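Acyl-CoA thioesterase (Alicyclobacillus acidocaldarius subsp. acidocaldarius, PDB 3RQB) has no established function but, as a double hotdog-fold member of the acyl-CoA thioesterase family, probably hydrolyses acyl-CoA thioesters. Local coordinates at residues W149-L154 with W171-P176; N228-V233 with G248-Q253; Y34-P39 with A142-M147; A166-W171 with D190-R195. All coordinates share one frame; numbering follows the deposited sequence.

In the fold
Interactions 1, 2 and 4 gather in the C-terminal hotdog domain, their centres about 11 to 12 Å apart, and all use strands of its antiparallel sheet. Interaction 1 pairs strands 150-156 and 168-174, interaction 2 pairs 230-240 and 243-251, and strands 168-174 and 230-240 join the two hairpins. Interaction 4 sets the loop before helix 195-200 against strand 168-174 and shares Trp171 with interaction 1; these two alternate along the chain, and interaction 2 follows both. Interaction 3 precedes them and lies about 22 Å from interaction 2, centre to centre, yet Trp146 touches Thr191 of interaction 4. The contacts thus tie one hotdog domain's sheet together and, through interaction 3, link it to the other.

Interaction 1 of 4, residues W149-L154 with W171-P176; sequences WYHVRL and WMRDDP
His151 is overlapped by the guanidinium of Arg173, which lies flat against it with the group centres 4.4 Å apart and the planes only 15° from parallel. NH2 sits over one imidazole face toward the rim, while His151 CB lies over the centre of the guanidinium. The crowded first torsion of Arg173 (chi1 67°) and its extended chain carry the group there. Two bonds then fix its rotation, both from Arg173 NH1 and in the guanidinium plane: a salt bridge to Asp175 OD1 at 3.0 Å and a hydrogen bond to Asp174 O at 2.7 Å. The positive charge would probably disfavour protonation of His151, though the salt bridge to Asp175 offsets part of it. Arg153, on the same side of the sheet, rests CG on Trp171 CB at 3.7 Å, and its NH1 forms a salt bridge with Glu229. His151 CE1 lies over the centre of the Arg153 guanidinium, whose NE is at the imidazole edge. On the other face of the sheet Val152 and selenomethionine Met172 sit side by side, Val152 CG2 4.3 Å from Met172 CB. In the backbone, His151 N reaches Arg173 O at 2.9 Å and Arg153 N reaches Trp171 O at 2.7 Å. The strand axes run at 175°, antiparallel, and the strands are consecutive, making a beta hairpin at one margin of the hotdog sheet within this chain.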
loop_
_atom_site.group_PDB
_atom_site.type_symbol
_atom_site.label_atom_id
_atom_site.label_comp_id
_atom_site.label_asym_id
_atom_site.label_seq_id
_atom_site.Cartn_x
_atom_site.Cartn_y
_atom_site.Cartn_z
ATOM N N TRP B 149 15.304 20.690 1.621
ATOM C CA TRP B 149 13.954 21.097 1.985
ATOM C C TRP B 149 13.470 20.401 3.248
ATOM O O TRP B 149 12.296 20.511 3.621
ATOM C CB TRP B 149 12.991 20.819 0.829
ATOM C CG TRP B 149 13.387 21.518 -0.423
ATOM C CD1 TRP B 149 13.627 20.955 -1.649
ATOM C CD2 TRP B 149 13.624 22.914 -0.567
ATOM N NE1 TRP B 149 13.985 21.928 -2.553
ATOM C CE2 TRP B 149 13.989 23.139 -1.914
ATOM C CE3 TRP B 149 13.554 24.001 0.309
ATOM C CZ2 TRP B 149 14.283 24.411 -2.402
ATOM C CZ3 TRP B 149 13.847 25.259 -0.174
ATOM C CH2 TRP B 149 14.210 25.456 -1.520
ATOM N N TYR B 150 14.357 19.636 3.874
ATOM C CA TYR B 150 13.992 18.926 5.091
ATOM C C TYR B 150 15.057 19.054 6.153
ATOM O O TYR B 150 16.255 19.120 5.852
ATOM C CB TYR B 150 13.671 17.455 4.799
ATOM C CG TYR B 150 12.489 17.333 3.874
ATOM C CD1 TYR B 150 11.191 17.308 4.373
ATOM C CD2 TYR B 150 12.668 17.303 2.498
ATOM C CE1 TYR B 150 10.102 17.228 3.523
ATOM C CE2 TYR B 150 11.591 17.222 1.638
ATOM C CZ TYR B 150 10.306 17.185 2.151
ATOM O OH TYR B 150 9.232 17.107 1.284
ATOM N N HIS B 151 14.602 19.111 7.398
ATOM C CA HIS B 151 15.506 19.083 8.529
ATOM C C HIS B 151 15.422 17.708 9.175
ATOM O O HIS B 151 14.451 17.376 9.854
ATOM C CB HIS B 151 15.143 20.174 9.541
ATOM C CG HIS B 151 16.116 20.294 10.673
ATOM N ND1 HIS B 151 16.091 19.457 11.770
ATOM C CD2 HIS B 151 17.146 21.153 10.877
ATOM C CE1 HIS B 151 17.066 19.795 12.597
ATOM N NE2 HIS B 151 17.718 20.822 12.080
ATOM N N VAL B 152 16.474 16.926 8.996
ATOM C CA VAL B 152 16.504 15.577 9.532
ATOM C C VAL B 152 17.581 15.432 10.597
ATOM O O VAL B 152 18.759 15.728 10.366
ATOM C CB VAL B 152 16.777 14.544 8.426
ATOM C CG1 VAL B 152 16.739 13.134 8.996
ATOM C CG2 VAL B 152 15.781 14.711 7.289
ATOM N N ARG B 153 17.171 14.987 11.776
ATOM C CA ARG B 153 18.131 14.550 12.768
ATOM C C ARG B 153 18.122 13.018 12.734
ATOM O O ARG B 153 17.130 12.380 13.089
ATOM C CB ARG B 153 17.773 15.100 14.148
ATOM C CG ARG B 153 16.914 16.348 14.088
ATOM C CD ARG B 153 16.746 16.981 15.454
ATOM N NE ARG B 153 17.775 17.986 15.687
ATOM C CZ ARG B 153 17.522 19.268 15.927
ATOM N NH1 ARG B 153 16.270 19.699 15.983
ATOM N NH2 ARG B 153 18.521 20.118 16.126
ATOM N N LEU B 154 19.216 12.429 12.266
ATOM C CA LEU B 154 19.272 10.979 12.163
ATOM C C LEU B 154 19.687 10.349 13.481
ATOM O O LEU B 154 20.649 10.784 14.129
ATOM C CB LEU B 154 20.213 10.520 11.054
ATOM C CG LEU B 154 20.225 8.993 10.925
ATOM C CD1 LEU B 154 18.931 8.467 10.312
ATOM C CD2 LEU B 154 21.410 8.548 10.109
ATOM N N TRP B 171 14.374 11.998 13.345
ATOM C CA TRP B 171 13.555 13.172 13.540
ATOM C C TRP B 171 13.579 13.910 12.224
ATOM O O TRP B 171 14.631 14.046 11.592
ATOM C CB TRP B 171 14.122 14.061 14.640
ATOM C CG TRP B 171 14.026 13.459 16.004
ATOM C CD1 TRP B 171 15.060 13.021 16.786
ATOM C CD2 TRP B 171 12.827 13.223 16.752
ATOM N NE1 TRP B 171 14.579 12.529 17.973
ATOM C CE2 TRP B 171 13.212 12.642 17.981
ATOM C CE3 TRP B 171 11.464 13.447 16.502
ATOM C CZ2 TRP B 171 12.281 12.278 18.962
ATOM C CZ3 TRP B 171 10.539 13.087 17.476
ATOM C CH2 TRP B 171 10.955 12.508 18.690
HETATM N N MSE B 172 12.414 14.374 11.801
HETATM C CA MSE B 172 12.307 15.075 10.536
HETATM C C MSE B 172 11.169 16.087 10.566
HETATM O O MSE B 172 10.134 15.878 11.215
HETATM C CB MSE B 172 12.064 14.070 9.412
HETATM C CG MSE B 172 10.714 13.394 9.537
HETATM SE SE MSE B 172 10.611 11.643 8.724
HETATM C CE MSE B 172 8.863 11.125 9.402
ATOM N N ARG B 173 11.375 17.180 9.843
ATOM C CA ARG B 173 10.356 18.186 9.626
ATOM C C ARG B 173 10.666 18.869 8.311
ATOM O O ARG B 173 11.749 18.697 7.754
ATOM C CB ARG B 173 10.329 19.204 10.764
ATOM C CG ARG B 173 11.562 20.078 10.846
ATOM C CD ARG B 173 11.306 21.273 11.754
ATOM N NE ARG B 173 12.532 21.983 12.119
ATOM C CZ ARG B 173 13.231 22.749 11.284
ATOM N NH1 ARG B 173 12.831 22.887 10.026
ATOM N NH2 ARG B 173 14.331 23.373 11.700
ATOM N N ASP B 174 9.696 19.603 7.784
ATOM C CA ASP B 174 9.966 20.495 6.669
ATOM C C ASP B 174 11.030 21.475 7.107
ATOM O O ASP B 174 11.046 21.914 8.255
ATOM C CB ASP B 174 8.718 21.290 6.290
ATOM C CG ASP B 174 7.545 20.399 5.919
ATOM O OD1 ASP B 174 6.543 20.371 6.680
ATOM O OD2 ASP B 174 7.629 19.732 4.863
ATOM N N ASP B 175 11.931 21.806 6.196
ATOM C CA ASP B 175 12.777 22.966 6.389
ATOM C C ASP B 175 12.633 23.821 5.136
ATOM O O ASP B 175 12.529 23.289 4.031
ATOM C CB ASP B 175 14.240 22.548 6.598
ATOM C CG ASP B 175 15.114 23.689 7.136
ATOM O OD1 ASP B 175 14.708 24.347 8.128
ATOM O OD2 ASP B 175 16.207 23.927 6.564
ATOM N N PRO B 176 12.575 25.150 5.303
ATOM C CA PRO B 176 12.351 25.809 6.587
ATOM C C PRO B 176 10.990 25.413 7.118
ATOM O O PRO B 176 10.140 24.958 6.344
ATOM C CB PRO B 176 12.343 27.297 6.220
ATOM C CG PRO B 176 12.065 27.334 4.778
ATOM C CD PRO B 176 12.742 26.127 4.221
#

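Interaction 2 of 4, residues N228-V233 with G248-Q253; sequences NELLGV and GEVWSQ
The indole of Trp251 meets Leu231 O at its edge, in the ring plane, with CD1 3.5 Å from that oxygen; Val233 CG2 approaches the same ring obliquely, 4.0 Å from NE1. These contacts belong to an antiparallel beta hairpin of the C-terminal hotdog domain, whose short strand axes are inclined at 166° and approach to 4.6 Å. With CG anti to the carbonyl carbon (chi1 -52°), Trp251 lays its ring along the face that also bears Leu231, Val233 and Glu249. Its NE1 makes a weak hydrogen bond back to Glu249 OE1. Glu249 also packs on Thr237 of the second subunit, so this face reaches the dimer contact, and Leu257 of the next strand adds to the cover of the indole. Leu231 and Trp251 form a hydrogen-bonded pair in both directions, the N-H of Trp251 reaching Leu231 O at 2.8 Å; Val233 N likewise meets Glu249 O at 2.8 Å. Gly232 faces Val250 in the non-hydrogen-bonded pair between them. On the face that bears Val250, Leu230 CB packs on Val250 CG1 at 4.0 Å. Beyond the paired strands, Gln253 reaches back, and NE2 gives a weak hydrogen bond to Glu229 O. The same carbonyl oxygen accepts a hydrogen bond from a water at 2.8 Å, and that water accepts one from Gln253 N.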
loop_
_atom_site.group_PDB
_atom_site.type_symbol
_atom_site.label_atom_id
_atom_site.label_comp_id
_atom_site.label_asym_id
_atom_site.label_seq_id
_atom_site.Cartn_x
_atom_site.Cartn_y
_atom_site.Cartn_z
ATOM N N ASN B 228 6.139 21.263 14.604
ATOM C CA ASN B 228 6.854 20.321 15.452
ATOM C C ASN B 228 7.477 19.181 14.657
ATOM O O ASN B 228 6.880 18.688 13.695
ATOM C CB ASN B 228 5.914 19.765 16.504
ATOM C CG ASN B 228 5.186 20.852 17.257
ATOM O OD1 ASN B 228 5.230 22.035 16.889
ATOM N ND2 ASN B 228 4.497 20.458 18.318
ATOM N N GLU B 229 8.674 18.760 15.070
ATOM C CA GLU B 229 9.383 17.670 14.403
ATOM C C GLU B 229 8.644 16.346 14.583
ATOM O O GLU B 229 7.834 16.202 15.496
ATOM C CB GLU B 229 10.822 17.547 14.921
ATOM C CG GLU B 229 11.714 18.710 14.539
ATOM C CD GLU B 229 13.165 18.501 14.926
ATOM O OE1 GLU B 229 13.857 17.701 14.244
ATOM O OE2 GLU B 229 13.604 19.149 15.908
ATOM N N LEU B 230 8.913 15.387 13.701
ATOM C CA LEU B 230 8.278 14.075 13.788
ATOM C C LEU B 230 9.297 12.950 13.775
ATOM O O LEU B 230 10.442 13.125 13.339
ATOM C CB LEU B 230 7.313 13.873 12.629
ATOM C CG LEU B 230 6.431 15.084 12.373
ATOM C CD1 LEU B 230 5.624 14.872 11.109
ATOM C CD2 LEU B 230 5.542 15.327 13.577
ATOM N N LEU B 231 8.866 11.788 14.253
ATOM C CA LEU B 231 9.728 10.626 14.261
ATOM C C LEU B 231 9.253 9.599 13.262
ATOM O O LEU B 231 8.190 9.004 13.430
ATOM C CB LEU B 231 9.750 9.988 15.638
ATOM C CG LEU B 231 10.793 8.878 15.651
ATOM C CD1 LEU B 231 12.172 9.511 15.640
ATOM C CD2 LEU B 231 10.617 7.944 16.842
ATOM N N GLY B 232 10.030 9.398 12.208
ATOM C CA GLY B 232 9.756 8.314 11.284
ATOM C C GLY B 232 10.497 7.039 11.655
ATOM O O GLY B 232 11.580 7.077 12.240
ATOM N N VAL B 233 9.910 5.905 11.299
ATOM C CA VAL B 233 10.565 4.616 11.433
ATOM C C VAL B 233 10.369 3.845 10.141
ATOM O O VAL B 233 9.250 3.460 9.804
ATOM C CB VAL B 233 9.941 3.779 12.562
ATOM C CG1 VAL B 233 10.648 2.418 12.662
ATOM C CG2 VAL B 233 9.981 4.540 13.886
ATOM N N GLY B 248 7.045 1.752 6.831
ATOM C CA GLY B 248 7.372 2.821 7.746
ATOM C C GLY B 248 6.204 3.452 8.465
ATOM O O GLY B 248 5.069 3.403 7.992
ATOM N N GLU B 249 6.506 4.055 9.614
ATOM C CA GLU B 249 5.519 4.735 10.446
ATOM C C GLU B 249 5.994 6.129 10.813
ATOM O O GLU B 249 7.193 6.380 10.892
ATOM C CB GLU B 249 5.307 3.960 11.730
ATOM C CG GLU B 249 5.174 2.486 11.501
ATOM C CD GLU B 249 5.728 1.678 12.648
ATOM O OE1 GLU B 249 6.105 2.280 13.684
ATOM O OE2 GLU B 249 5.794 0.436 12.501
ATOM N N VAL B 250 5.047 7.034 11.049
ATOM C CA VAL B 250 5.388 8.388 11.469
ATOM C C VAL B 250 4.646 8.769 12.727
ATOM O O VAL B 250 3.417 8.733 12.767
ATOM C CB VAL B 250 5.068 9.426 10.392
ATOM C CG1 VAL B 250 5.609 10.789 10.818
ATOM C CG2 VAL B 250 5.683 9.015 9.069
ATOM N N TRP B 251 5.397 9.152 13.751
ATOM C CA TRP B 251 4.798 9.438 15.045
ATOM C C TRP B 251 4.934 10.900 15.431
ATOM O O TRP B 251 5.873 11.595 15.009
ATOM C CB TRP B 251 5.467 8.610 16.140
ATOM C CG TRP B 251 5.545 7.134 15.893
ATOM C CD1 TRP B 251 6.431 6.481 15.088
ATOM C CD2 TRP B 251 4.736 6.119 16.506
ATOM N NE1 TRP B 251 6.212 5.126 15.146
ATOM C CE2 TRP B 251 5.178 4.879 16.010
ATOM C CE3 TRP B 251 3.672 6.144 17.417
ATOM C CZ2 TRP B 251 4.589 3.673 16.394
ATOM C CZ3 TRP B 251 3.090 4.950 17.791
ATOM C CH2 TRP B 251 3.549 3.731 17.281
ATOM N N SER B 252 3.982 11.355 16.242
ATOM C CA SER B 252 4.066 12.659 16.891
ATOM C C SER B 252 4.982 12.545 18.088
ATOM O O SER B 252 5.164 11.455 18.624
ATOM C CB SER B 252 2.700 13.124 17.372
ATOM O OG SER B 252 2.364 12.471 18.583
ATOM N N GLN B 253 5.557 13.666 18.507
ATOM C CA GLN B 253 6.409 13.680 19.690
ATOM C C GLN B 253 5.659 13.197 20.947
ATOM O O GLN B 253 6.279 12.776 21.927
ATOM C CB GLN B 253 7.033 15.071 19.894
ATOM C CG GLN B 253 7.927 15.525 18.734
ATOM C CD GLN B 253 8.884 16.639 19.117
ATOM O OE1 GLN B 253 9.477 16.609 20.197
ATOM N NE2 GLN B 253 9.048 17.625 18.230
HETATM O O HOH W 1 5.396 16.155 16.805
#

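Interaction 3 of 4, residues Y34-P39 with A142-M147; sequences YNMVGP and APLPWM
Tyr34 opens the contact with its carbonyl: the oxygen lies at the edge of the Trp146 indole, 3.3 Å from CD1, and against the Pro145 ring. Its phenol turns back on its own loop, where OH accepts a hydrogen bond from Gly38 N at 2.7 Å. Next, Asn35 runs alongside Trp146, amide and indole planes 49° apart, and OD1 accepts the hydrogen bond from NE1. That oxygen is nearly in the indole plane, whereas NE1 stands 36° out of the amide plane. Leu144 brackets Asn35, with CD1 by the side-chain oxygen and CD2 by the backbone oxygen. Selenomethionine Met36 follows, CG lying 4.1 Å from Leu144 CD2. An alanine in place of Leu144 would lose CG and both methyls and would probably loosen the packing on Asn35 and Met36. Phe40 stacks on Trp146 just beyond. Two irregular loops thus meet at the surface, joining the N-terminal and C-terminal hotdog regions of a double-hotdog chain.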
loop_
_atom_site.group_PDB
_atom_site.type_symbol
_atom_site.label_atom_id
_atom_site.label_comp_id
_atom_site.label_asym_id
_atom_site.label_seq_id
_atom_site.Cartn_x
_atom_site.Cartn_y
_atom_site.Cartn_z
ATOM N N TYR B 34 14.510 17.886 -7.418
ATOM C CA TYR B 34 15.075 16.767 -8.150
ATOM C C TYR B 34 15.773 15.793 -7.210
ATOM O O TYR B 34 16.308 16.204 -6.178
ATOM C CB TYR B 34 16.070 17.246 -9.198
ATOM C CG TYR B 34 16.339 16.180 -10.225
ATOM C CD1 TYR B 34 15.392 15.886 -11.199
ATOM C CD2 TYR B 34 17.523 15.448 -10.212
ATOM C CE1 TYR B 34 15.612 14.909 -12.138
ATOM C CE2 TYR B 34 17.756 14.462 -11.153
ATOM C CZ TYR B 34 16.792 14.201 -12.114
ATOM O OH TYR B 34 16.993 13.231 -13.064
ATOM N N ASN B 35 15.750 14.508 -7.562
ATOM C CA ASN B 35 16.447 13.541 -6.771
ATOM C C ASN B 35 17.534 12.846 -7.578
ATOM O O ASN B 35 18.692 13.248 -7.521
ATOM C CB ASN B 35 15.425 12.505 -6.276
ATOM C CG ASN B 35 16.004 11.555 -5.260
ATOM O OD1 ASN B 35 16.536 11.974 -4.230
ATOM N ND2 ASN B 35 15.880 10.268 -5.525
HETATM N N MSE B 36 17.158 11.859 -8.382
HETATM C CA MSE B 36 18.035 11.311 -9.407
HETATM C C MSE B 36 17.080 10.799 -10.435
HETATM O O MSE B 36 16.000 10.344 -10.071
HETATM C CB MSE B 36 18.857 10.133 -8.897
HETATM C CG MSE B 36 19.325 10.253 -7.473
HETATM SE SE MSE B 36 20.931 9.218 -7.109
HETATM C CE MSE B 36 20.815 9.216 -5.157
ATOM N N VAL B 37 17.451 10.852 -11.706
ATOM C CA VAL B 37 16.609 10.239 -12.725
ATOM C C VAL B 37 15.129 10.587 -12.497
ATOM O O VAL B 37 14.258 9.717 -12.509
ATOM C CB VAL B 37 16.820 8.710 -12.780
ATOM C CG1 VAL B 37 18.304 8.384 -12.702
ATOM C CG2 VAL B 37 16.095 8.023 -11.649
ATOM N N GLY B 38 14.846 11.868 -12.303
ATOM C CA GLY B 38 13.505 12.283 -11.946
ATOM C C GLY B 38 13.349 12.781 -10.522
ATOM O O GLY B 38 14.245 12.638 -9.695
ATOM N N PRO B 39 12.194 13.394 -10.243
ATOM C CA PRO B 39 11.891 14.186 -9.049
ATOM C C PRO B 39 11.717 13.341 -7.797
ATOM O O PRO B 39 11.431 12.146 -7.878
ATOM C CB PRO B 39 10.552 14.841 -9.397
ATOM C CG PRO B 39 10.319 14.547 -10.867
ATOM C CD PRO B 39 11.027 13.285 -11.129
ATOM N N ALA B 142 27.246 14.431 0.026
ATOM C CA ALA B 142 26.737 14.860 -1.271
ATOM C C ALA B 142 25.241 15.029 -1.154
ATOM O O ALA B 142 24.489 14.052 -1.211
ATOM C CB ALA B 142 27.050 13.825 -2.334
ATOM N N PRO B 143 24.800 16.286 -1.067
ATOM C CA PRO B 143 23.383 16.544 -0.814
ATOM C C PRO B 143 22.542 16.285 -2.055
ATOM O O PRO B 143 23.003 16.516 -3.172
ATOM C CB PRO B 143 23.366 18.033 -0.445
ATOM C CG PRO B 143 24.779 18.332 0.016
ATOM C CD PRO B 143 25.630 17.488 -0.876
ATOM N N LEU B 144 21.325 15.790 -1.853
ATOM C CA LEU B 144 20.342 15.733 -2.925
ATOM C C LEU B 144 19.587 17.048 -2.931
ATOM O O LEU B 144 19.363 17.649 -1.881
ATOM C CB LEU B 144 19.384 14.564 -2.725
ATOM C CG LEU B 144 19.900 13.243 -3.293
ATOM C CD1 LEU B 144 19.109 12.057 -2.748
ATOM C CD2 LEU B 144 19.860 13.295 -4.818
ATOM N N PRO B 145 19.208 17.517 -4.120
ATOM C CA PRO B 145 18.574 18.839 -4.207
ATOM C C PRO B 145 17.406 18.989 -3.230
ATOM O O PRO B 145 17.343 19.986 -2.513
ATOM C CB PRO B 145 18.077 18.881 -5.650
ATOM C CG PRO B 145 19.078 18.009 -6.398
ATOM C CD PRO B 145 19.457 16.914 -5.443
ATOM N N TRP B 146 16.533 17.988 -3.166
ATOM C CA TRP B 146 15.348 18.057 -2.320
ATOM C C TRP B 146 15.656 17.893 -0.829
ATOM O O TRP B 146 14.870 18.317 0.015
ATOM C CB TRP B 146 14.332 17.002 -2.747
ATOM C CG TRP B 146 14.789 15.619 -2.462
ATOM C CD1 TRP B 146 15.410 14.764 -3.329
ATOM C CD2 TRP B 146 14.679 14.920 -1.216
ATOM N NE1 TRP B 146 15.689 13.575 -2.702
ATOM C CE2 TRP B 146 15.250 13.641 -1.403
ATOM C CE3 TRP B 146 14.152 15.246 0.040
ATOM C CZ2 TRP B 146 15.308 12.685 -0.380
ATOM C CZ3 TRP B 146 14.210 14.294 1.058
ATOM C CH2 TRP B 146 14.786 13.031 0.841
HETATM N N MSE B 147 16.798 17.281 -0.518
HETATM C CA MSE B 147 17.215 17.086 0.872
HETATM C C MSE B 147 17.316 18.421 1.608
HETATM O O MSE B 147 17.278 18.477 2.842
HETATM C CB MSE B 147 18.579 16.382 0.955
HETATM C CG MSE B 147 18.611 14.907 0.562
HETATM SE SE MSE B 147 20.361 14.083 0.925
HETATM C CE MSE B 147 20.258 13.986 2.879
#

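Interaction 4 of 4, residues A166-W171 with D190-R195; sequences ATTYQW and DTFVPR
Arg195 spends both terminal nitrogens on the first residue of strand 168-174 and the loop just before it. NH1 of Arg195 gives one hydrogen bond to Ala166 O at 2.6 Å and another to Thr168 OG1 at 2.7 Å, while NH2 reaches the same hydroxyl oxygen at 3.0 Å. Ala166 O and Thr168 OG1 both lie close to the guanidinium plane, and since NH1 and NH2 both point at OG1 the grip on Thr168 is end-on. OG1 also bonds to Gly157 O, and NE of Arg195 to Gln246 OE1. Bends at chi2 (-59°) and chi3 (88°) bring the arginine tip round to the strand, and a weak bond from NH2 to Val193 O ties it to its own loop. A leucine in place of Arg195 would remove the N-H donors to Ala166 O and Thr168 OG1 and would probably leave loop 190-195 less firmly tied to the strand. Farther along, Gln170 lays its amide obliquely by the Phe192 ring, the planes 41° apart, with CD 3.4 Å from Phe192 CD1. Thr168 CG2 comes within 4.4 Å of Phe192 CD1. The loop thus runs alongside strand 168-174, roughly antiparallel to it, and along the chain lies between helices 182-188 and 195-200, with Pro194 at the N-cap of the latter; Phe192 extends over Ala234 of strand 230-240, and Arg195 reaches Phe244 of strand 243-251.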
loop_
_atom_site.group_PDB
_atom_site.type_symbol
_atom_site.label_atom_id
_atom_site.label_comp_id
_atom_site.label_asym_id
_atom_site.label_seq_id
_atom_site.Cartn_x
_atom_site.Cartn_y
_atom_site.Cartn_z
ATOM N N ALA B 166 18.191 -3.196 8.670
ATOM C CA ALA B 166 17.616 -2.216 7.745
ATOM C C ALA B 166 16.752 -1.128 8.393
ATOM O O ALA B 166 16.109 -0.359 7.695
ATOM C CB ALA B 166 16.844 -2.925 6.641
ATOM N N THR B 167 16.689 -1.104 9.718
ATOM C CA THR B 167 15.760 -0.216 10.422
ATOM C C THR B 167 16.320 1.183 10.698
ATOM O O THR B 167 17.394 1.332 11.277
ATOM C CB THR B 167 15.283 -0.848 11.758
ATOM O OG1 THR B 167 14.456 -1.996 11.494
ATOM C CG2 THR B 167 14.510 0.166 12.584
ATOM N N THR B 168 15.570 2.202 10.294
ATOM C CA THR B 168 15.967 3.594 10.502
ATOM C C THR B 168 15.024 4.331 11.450
ATOM O O THR B 168 13.802 4.161 11.381
ATOM C CB THR B 168 15.994 4.378 9.168
ATOM O OG1 THR B 168 17.107 3.944 8.379
ATOM C CG2 THR B 168 16.119 5.882 9.413
ATOM N N TYR B 169 15.602 5.133 12.344
ATOM C CA TYR B 169 14.843 6.123 13.118
ATOM C C TYR B 169 15.353 7.517 12.769
ATOM O O TYR B 169 16.562 7.728 12.682
ATOM C CB TYR B 169 15.016 5.933 14.626
ATOM C CG TYR B 169 14.618 4.582 15.190
ATOM C CD1 TYR B 169 13.808 3.703 14.479
ATOM C CD2 TYR B 169 15.055 4.194 16.456
ATOM C CE1 TYR B 169 13.453 2.462 15.021
ATOM C CE2 TYR B 169 14.709 2.969 17.002
ATOM C CZ TYR B 169 13.912 2.101 16.288
ATOM O OH TYR B 169 13.576 0.879 16.849
ATOM N N GLN B 170 14.447 8.468 12.570
ATOM C CA GLN B 170 14.872 9.847 12.383
ATOM C C GLN B 170 13.856 10.883 12.849
ATOM O O GLN B 170 12.640 10.684 12.765
ATOM C CB GLN B 170 15.230 10.100 10.920
ATOM C CG GLN B 170 14.041 10.094 9.974
ATOM C CD GLN B 170 14.461 9.861 8.527
ATOM O OE1 GLN B 170 15.475 9.204 8.261
ATOM N NE2 GLN B 170 13.678 10.396 7.583
ATOM N N TRP B 171 14.374 11.998 13.345
ATOM C CA TRP B 171 13.555 13.172 13.540
ATOM C C TRP B 171 13.579 13.910 12.224
ATOM O O TRP B 171 14.631 14.046 11.592
ATOM C CB TRP B 171 14.122 14.061 14.640
ATOM C CG TRP B 171 14.026 13.459 16.004
ATOM C CD1 TRP B 171 15.060 13.021 16.786
ATOM C CD2 TRP B 171 12.827 13.223 16.752
ATOM N NE1 TRP B 171 14.579 12.529 17.973
ATOM C CE2 TRP B 171 13.212 12.642 17.981
ATOM C CE3 TRP B 171 11.464 13.447 16.502
ATOM C CZ2 TRP B 171 12.281 12.278 18.962
ATOM C CZ3 TRP B 171 10.539 13.087 17.476
ATOM C CH2 TRP B 171 10.955 12.508 18.690
ATOM N N ASP B 190 8.585 9.676 2.047
ATOM C CA ASP B 190 9.670 9.351 1.132
ATOM C C ASP B 190 11.000 9.966 1.562
ATOM O O ASP B 190 11.978 9.909 0.818
ATOM C CB ASP B 190 9.348 9.674 -0.328
ATOM C CG ASP B 190 10.316 8.990 -1.285
ATOM O OD1 ASP B 190 10.759 7.873 -0.940
ATOM O OD2 ASP B 190 10.652 9.554 -2.356
ATOM N N THR B 191 11.037 10.584 2.738
ATOM C CA THR B 191 12.273 11.236 3.177
ATOM C C THR B 191 13.297 10.248 3.759
ATOM O O THR B 191 14.402 10.635 4.143
ATOM C CB THR B 191 12.001 12.361 4.198
ATOM O OG1 THR B 191 11.474 11.806 5.406
ATOM C CG2 THR B 191 11.012 13.352 3.639
ATOM N N PHE B 192 12.933 8.971 3.808
ATOM C CA PHE B 192 13.846 7.942 4.300
ATOM C C PHE B 192 14.899 7.524 3.289
ATOM O O PHE B 192 14.599 7.251 2.123
ATOM C CB PHE B 192 13.076 6.702 4.745
ATOM C CG PHE B 192 12.172 6.945 5.912
ATOM C CD1 PHE B 192 12.694 7.318 7.138
ATOM C CD2 PHE B 192 10.803 6.798 5.788
ATOM C CE1 PHE B 192 11.863 7.546 8.223
ATOM C CE2 PHE B 192 9.972 7.029 6.862
ATOM C CZ PHE B 192 10.503 7.401 8.084
ATOM N N VAL B 193 16.135 7.458 3.760
ATOM C CA VAL B 193 17.208 6.872 2.990
ATOM C C VAL B 193 16.760 5.491 2.536
ATOM O O VAL B 193 16.099 4.781 3.288
ATOM C CB VAL B 193 18.454 6.753 3.853
ATOM C CG1 VAL B 193 19.341 5.616 3.374
ATOM C CG2 VAL B 193 19.197 8.077 3.853
ATOM N N PRO B 194 17.107 5.110 1.292
ATOM C CA PRO B 194 16.653 3.849 0.697
ATOM C C PRO B 194 17.133 2.673 1.520
ATOM O O PRO B 194 18.338 2.583 1.785
ATOM C CB PRO B 194 17.370 3.829 -0.661
ATOM C CG PRO B 194 17.689 5.238 -0.941
ATOM C CD PRO B 194 18.017 5.832 0.392
ATOM N N ARG B 195 16.228 1.765 1.875
ATOM C CA ARG B 195 16.571 0.707 2.822
ATOM C C ARG B 195 17.905 0.036 2.439
ATOM O O ARG B 195 18.798 -0.142 3.278
ATOM C CB ARG B 195 15.439 -0.324 2.919
ATOM C CG ARG B 195 14.122 0.196 3.518
ATOM C CD ARG B 195 14.296 0.735 4.930
ATOM N NE ARG B 195 14.656 2.154 4.924
ATOM C CZ ARG B 195 15.404 2.758 5.845
ATOM N NH1 ARG B 195 15.895 2.079 6.864
ATOM N NH2 ARG B 195 15.667 4.051 5.742
#